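PDB 4X27: fusolin from Entomopoxvirinae, which enhances the virulence of entomopoxviruses, crystallises in vivo into viral spindles, and probably acts on chitin as a copper-dependent lytic polysaccharide monooxygenase. Local coordinates for residues A[120-125]-A[231-236]; A[141-146]-A[190-195]. One frame throughout, in Å; residues are numbered along the deposited sequence.

The two contacts belong to the fibronectin type III-like chitin-binding domain of fusolin, with centres 29 Å apart and nearest atoms about 16 Å apart. Contact 1 joins strand 120-123 to the end of strand 223-234 in the mixed sheet. Contact 2 lies where the loop after strand 131-140 meets the start of its neighbour in the antiparallel sheet, strand 194-203. Strand 131-140 relates the two: its residues Val-132 and Ile-134 pack on Ile-122, Leu-124 and Phe-233 of contact 1, and its end runs into the copper-binding loop of contact 2. Both segments of contact 2 fall between those of contact 1 in sequence. One contact thus serves core and subunit interface, the other the copper surface.

Contact 1. Residues A[120-125]-A[231-236]; sequences TVIPLQ and VIFAHR
Ile-122 is held by both polar atoms of its backbone: its N donates to Ile-232 O (2.9 Å, N-H...O 170°) and its O accepts from Ala-234 N (2.9 Å), which approaches from above the carbonyl plane. Bonds from Ile-232 N to Thr-120 O and from Leu-124 N to Ala-234 O extend this parallel ladder, and a water bridges Leu-124 O and, weakly, Ala-234 O. Along the Ile-122 side chain, CB lies 3.8 Å from Phe-233 CD1. CG2, anti to the backbone N because chi1 is -59°, runs alongside the ring and meets Phe-233 CE1 at 3.8 Å. The other branch, through CG1, puts its tip, CD1, 3.4 Å from Val-231 CG1. Beyond Phe-233, the Leu-124 side chain crosses it at about a right angle, with CG 4.1 Å from Phe-233 CB. On the reverse face Val-121 and Ile-232 lie side by side (CG2 to CG2 3.7 Å), and Val-121 CG1 touches Ala-234 CB. Ile-134 and Val-132 of strand 131-140 close over the Ile-122 and Phe-233 face, the interior of the sandwich. The second subunit also reaches this strand: its Tyr-345 hydrogen-bonds Thr-120 OG1 and its Ile-349 packs on Pro-123. Four backbone bonds, the one from Leu-124 N the most bent, and apolar side chains on both faces therefore fix a parallel strand pair that joins the domain core to the dimer interface.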
loop_
_atom_site.group_PDB
_atom_site.type_symbol
_atom_site.label_atom_id
_atom_site.label_comp_id
_atom_site.label_asym_id
_atom_site.label_seq_id
_atom_site.Cartn_x
_atom_site.Cartn_y
_atom_site.Cartn_z
ATOM N N THR A 120 6.624 10.601 -3.006
ATOM C CA THR A 120 5.853 11.474 -3.870
ATOM C C THR A 120 4.628 10.640 -4.217
ATOM O O THR A 120 4.794 9.562 -4.811
ATOM C CB THR A 120 6.658 11.861 -5.116
ATOM O OG1 THR A 120 7.782 12.636 -4.747
ATOM C CG2 THR A 120 5.816 12.601 -6.142
ATOM N N VAL A 121 3.424 11.092 -3.803
ATOM C CA VAL A 121 2.181 10.362 -4.034
ATOM C C VAL A 121 1.566 10.791 -5.350
ATOM O O VAL A 121 1.058 11.907 -5.473
ATOM C CB VAL A 121 1.188 10.522 -2.856
ATOM C CG1 VAL A 121 -0.111 9.765 -3.139
ATOM C CG2 VAL A 121 1.823 10.045 -1.538
ATOM N N ILE A 122 1.577 9.882 -6.333
ATOM C CA ILE A 122 0.975 10.148 -7.649
ATOM C C ILE A 122 -0.400 9.442 -7.721
ATOM O O ILE A 122 -0.450 8.223 -7.670
ATOM C CB ILE A 122 1.946 9.712 -8.787
ATOM C CG1 ILE A 122 3.280 10.475 -8.651
ATOM C CG2 ILE A 122 1.289 9.876 -10.202
ATOM C CD1 ILE A 122 4.377 9.929 -9.334
ATOM N N PRO A 123 -1.531 10.164 -7.846
ATOM C CA PRO A 123 -2.835 9.467 -7.867
ATOM C C PRO A 123 -3.116 8.773 -9.195
ATOM O O PRO A 123 -2.569 9.150 -10.228
ATOM C CB PRO A 123 -3.847 10.590 -7.594
ATOM C CG PRO A 123 -3.014 11.786 -7.153
ATOM C CD PRO A 123 -1.720 11.625 -7.885
ATOM N N LEU A 124 -3.932 7.720 -9.149
ATOM C CA LEU A 124 -4.330 6.982 -10.346
ATOM C C LEU A 124 -5.743 7.390 -10.710
ATOM O O LEU A 124 -6.619 7.446 -9.830
ATOM C CB LEU A 124 -4.241 5.443 -10.167
ATOM C CG LEU A 124 -2.860 4.793 -10.093
ATOM C CD1 LEU A 124 -2.985 3.330 -9.802
ATOM C CD2 LEU A 124 -2.092 4.967 -11.381
ATOM N N GLN A 125 -5.968 7.685 -11.997
ATOM C CA GLN A 125 -7.298 8.075 -12.473
ATOM C C GLN A 125 -8.063 6.850 -12.946
ATOM O O GLN A 125 -9.295 6.846 -12.986
ATOM C CB GLN A 125 -7.179 9.127 -13.589
ATOM C CG GLN A 125 -7.707 10.511 -13.181
ATOM C CD GLN A 125 -7.035 11.096 -11.952
ATOM O OE1 GLN A 125 -5.894 11.568 -12.005
ATOM N NE2 GLN A 125 -7.736 11.077 -10.819
ATOM N N VAL A 231 8.701 7.011 -4.505
ATOM C CA VAL A 231 7.423 7.274 -5.197
ATOM C C VAL A 231 6.408 6.184 -4.840
ATOM O O VAL A 231 6.791 5.066 -4.492
ATOM C CB VAL A 231 7.606 7.372 -6.764
ATOM C CG1 VAL A 231 6.328 7.832 -7.478
ATOM C CG2 VAL A 231 8.767 8.265 -7.155
ATOM N N ILE A 232 5.105 6.516 -4.960
ATOM C CA ILE A 232 3.994 5.593 -4.722
ATOM C C ILE A 232 2.784 6.046 -5.559
ATOM O O ILE A 232 2.530 7.258 -5.734
ATOM C CB ILE A 232 3.634 5.440 -3.191
ATOM C CG1 ILE A 232 2.920 4.087 -2.905
ATOM C CG2 ILE A 232 2.826 6.646 -2.680
ATOM C CD1 ILE A 232 2.445 3.819 -1.423
ATOM N N PHE A 233 2.045 5.062 -6.073
ATOM C CA PHE A 233 0.815 5.355 -6.811
ATOM C C PHE A 233 -0.387 5.185 -5.872
ATOM O O PHE A 233 -0.475 4.174 -5.172
ATOM C CB PHE A 233 0.678 4.480 -8.074
ATOM C CG PHE A 233 1.658 4.829 -9.165
ATOM C CD1 PHE A 233 1.597 6.057 -9.813
ATOM C CD2 PHE A 233 2.637 3.923 -9.561
ATOM C CE1 PHE A 233 2.520 6.386 -10.813
ATOM C CE2 PHE A 233 3.554 4.255 -10.568
ATOM C CZ PHE A 233 3.492 5.488 -11.174
ATOM N N ALA A 234 -1.256 6.197 -5.799
ATOM C CA ALA A 234 -2.450 6.108 -4.964
ATOM C C ALA A 234 -3.585 5.571 -5.816
ATOM O O ALA A 234 -3.834 6.081 -6.903
ATOM C CB ALA A 234 -2.812 7.453 -4.359
ATOM N N HIS A 235 -4.244 4.522 -5.349
ATOM C CA HIS A 235 -5.336 3.922 -6.099
ATOM C C HIS A 235 -6.595 4.746 -6.010
ATOM O O HIS A 235 -6.880 5.354 -4.980
ATOM C CB HIS A 235 -5.630 2.495 -5.595
ATOM C CG HIS A 235 -4.524 1.532 -5.852
ATOM N ND1 HIS A 235 -3.573 1.242 -4.879
ATOM C CD2 HIS A 235 -4.240 0.829 -6.971
ATOM C CE1 HIS A 235 -2.744 0.379 -5.436
ATOM N NE2 HIS A 235 -3.108 0.103 -6.699
ATOM N N ARG A 236 -7.354 4.748 -7.091
ATOM C CA ARG A 236 -8.685 5.342 -7.172
ATOM C C ARG A 236 -9.627 4.435 -6.354
ATOM O O ARG A 236 -9.431 3.208 -6.316
ATOM C CB ARG A 236 -9.130 5.440 -8.647
ATOM C CG ARG A 236 -10.385 6.274 -8.874
ATOM C CD ARG A 236 -10.965 6.004 -10.252
ATOM N NE ARG A 236 -12.203 6.745 -10.499
ATOM C CZ ARG A 236 -13.428 6.265 -10.289
ATOM N NH1 ARG A 236 -13.598 5.038 -9.803
ATOM N NH2 ARG A 236 -14.494 7.015 -10.555
HETATM O O HOH W 1 -6.392 8.415 -6.980
#

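Contact 2. Residues A[141-146]-A[190-195]. With CU (copper (II) ion), chain B.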
loop_
_atom_site.group_PDB
_atom_site.type_symbol
_atom_site.label_atom_id
_atom_site.label_comp_id
_atom_site.label_asym_id
_atom_site.label_seq_id
_atom_site.Cartn_x
_atom_site.Cartn_y
_atom_site.Cartn_z
ATOM N N THR A 141 22.334 22.693 -10.547
ATOM C CA THR A 141 22.775 23.872 -9.807
ATOM C C THR A 141 24.033 24.458 -10.487
ATOM O O THR A 141 24.296 25.636 -10.335
ATOM C CB THR A 141 22.966 23.560 -8.303
ATOM O OG1 THR A 141 24.176 22.844 -8.094
ATOM C CG2 THR A 141 21.789 22.793 -7.709
ATOM N N ALA A 142 24.778 23.615 -11.244
ATOM C CA ALA A 142 25.963 23.882 -12.054
ATOM C C ALA A 142 25.743 23.235 -13.424
ATOM O O ALA A 142 25.431 22.052 -13.486
ATOM C CB ALA A 142 27.221 23.312 -11.371
ATOM N N ILE A 143 25.862 24.016 -14.511
ATOM C CA ILE A 143 25.645 23.559 -15.887
ATOM C C ILE A 143 26.863 22.782 -16.412
ATOM O O ILE A 143 27.981 23.306 -16.421
ATOM C CB ILE A 143 25.274 24.754 -16.844
ATOM C CG1 ILE A 143 24.031 25.561 -16.339
ATOM C CG2 ILE A 143 25.092 24.283 -18.304
ATOM C CD1 ILE A 143 22.643 24.699 -16.201
ATOM N N HIS A 144 26.624 21.545 -16.876
ATOM C CA HIS A 144 27.654 20.690 -17.463
ATOM C C HIS A 144 27.159 20.001 -18.707
ATOM O O HIS A 144 26.116 19.348 -18.678
ATOM C CB HIS A 144 28.160 19.614 -16.489
ATOM C CG HIS A 144 28.644 20.117 -15.174
ATOM N ND1 HIS A 144 29.608 21.107 -15.088
ATOM C CD2 HIS A 144 28.329 19.694 -13.930
ATOM C CE1 HIS A 144 29.818 21.282 -13.795
ATOM N NE2 HIS A 144 29.059 20.460 -13.058
ATOM N N GLU A 145 27.938 20.111 -19.786
ATOM C CA GLU A 145 27.700 19.456 -21.086
ATOM C C GLU A 145 29.051 19.128 -21.724
ATOM O O GLU A 145 29.977 19.923 -21.538
ATOM C CB GLU A 145 26.852 20.332 -22.042
ATOM C CG GLU A 145 25.350 20.346 -21.767
ATOM C CD GLU A 145 24.637 19.004 -21.762
ATOM O OE1 GLU A 145 24.999 18.113 -22.563
ATOM O OE2 GLU A 145 23.720 18.838 -20.929
ATOM N N PRO A 146 29.219 18.015 -22.484
ATOM C CA PRO A 146 28.239 16.945 -22.788
ATOM C C PRO A 146 27.918 16.087 -21.544
ATOM O O PRO A 146 28.690 16.064 -20.575
ATOM C CB PRO A 146 28.930 16.141 -23.911
ATOM C CG PRO A 146 30.404 16.334 -23.665
ATOM C CD PRO A 146 30.529 17.747 -23.113
ATOM N N ASN A 190 15.106 26.004 -8.262
ATOM C CA ASN A 190 15.428 27.421 -8.103
ATOM C C ASN A 190 16.938 27.572 -7.954
ATOM O O ASN A 190 17.445 27.704 -6.843
ATOM C CB ASN A 190 14.663 28.034 -6.927
ATOM C CG ASN A 190 13.233 28.398 -7.260
ATOM O OD1 ASN A 190 12.292 27.650 -6.972
ATOM N ND2 ASN A 190 13.039 29.571 -7.860
ATOM N N ALA A 191 17.662 27.487 -9.072
ATOM C CA ALA A 191 19.120 27.579 -9.089
ATOM C C ALA A 191 19.553 28.508 -10.206
ATOM O O ALA A 191 20.253 29.501 -9.967
ATOM C CB ALA A 191 19.734 26.193 -9.259
ATOM N N ASN A 192 19.111 28.198 -11.434
ATOM C CA ASN A 192 19.360 29.023 -12.608
ATOM C C ASN A 192 18.129 28.912 -13.531
ATOM O O ASN A 192 17.109 28.338 -13.132
ATOM C CB ASN A 192 20.700 28.672 -13.294
ATOM C CG ASN A 192 20.876 27.251 -13.761
ATOM O OD1 ASN A 192 20.330 26.840 -14.788
ATOM N ND2 ASN A 192 21.759 26.520 -13.092
ATOM N N ASN A 193 18.197 29.509 -14.719
ATOM C CA ASN A 193 17.082 29.514 -15.652
ATOM C C ASN A 193 16.796 28.125 -16.253
ATOM O O ASN A 193 15.688 27.908 -16.752
ATOM C CB ASN A 193 17.364 30.536 -16.793
ATOM C CG ASN A 193 18.511 30.142 -17.701
ATOM O OD1 ASN A 193 19.615 29.814 -17.256
ATOM N ND2 ASN A 193 18.285 30.191 -18.998
ATOM N N LEU A 194 17.793 27.205 -16.219
ATOM C CA LEU A 194 17.740 25.898 -16.878
ATOM C C LEU A 194 17.458 24.680 -15.990
ATOM O O LEU A 194 17.872 24.620 -14.839
ATOM C CB LEU A 194 19.060 25.626 -17.624
ATOM C CG LEU A 194 19.511 26.613 -18.697
ATOM C CD1 LEU A 194 20.863 26.191 -19.274
ATOM C CD2 LEU A 194 18.472 26.759 -19.785
ATOM N N VAL A 195 16.794 23.681 -16.596
ATOM C CA VAL A 195 16.437 22.375 -16.028
ATOM C C VAL A 195 16.573 21.282 -17.107
ATOM O O VAL A 195 16.706 21.575 -18.300
ATOM C CB VAL A 195 14.996 22.330 -15.400
ATOM C CG1 VAL A 195 14.904 23.103 -14.085
ATOM C CG2 VAL A 195 13.924 22.794 -16.385
HETATM CU CU CU B . 28.740 20.002 -10.977
#
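Asn-192 OD1 accepts the backbone N-H of Leu-194 (2.9 Å, N-H...O 149°), closing an Asx turn just where strand 194-203 begins, and the same oxygen lies 3.5 Å from Ile-143 CD1 across the contact. The donor is tilted 23° from the carbonyl plane. With chi1 at 58°, Asn-192 CG sits between the backbone N and carbonyl carbon, which folds the amide back over its own turn. The Ile-143 side chain passes obliquely against this amide and ends between it and Leu-194, whose CD1 is 3.9 Å from Ile-143 CD1. Earlier in the loop, Ala-191 CB packs 3.9 Å from Thr-141 CA. The Cys-139 to Cys-189 disulfide ties the chain together just upstream of each segment, and Asn-192 ND2 makes a weak hydrogen bond to Pro-140 O. One residue beyond Ile-143, His-144 binds copper through NE2 at 2.2 Å; two more ligand atoms come from elsewhere, the amino nitrogen of His-1 among them, consistent with the histidine brace of lytic polysaccharide monooxygenases. Ala-142 CB comes within 3.7 Å of the copper, and Ala-142 O lies over one face of the imidazole. The segments thus meet through a small set of van der Waals contacts, without polar bonds between them, made by Thr-141 and Ile-143 on either side of Ala-142 in sequence, while His-144 itself stays clear of 190-195.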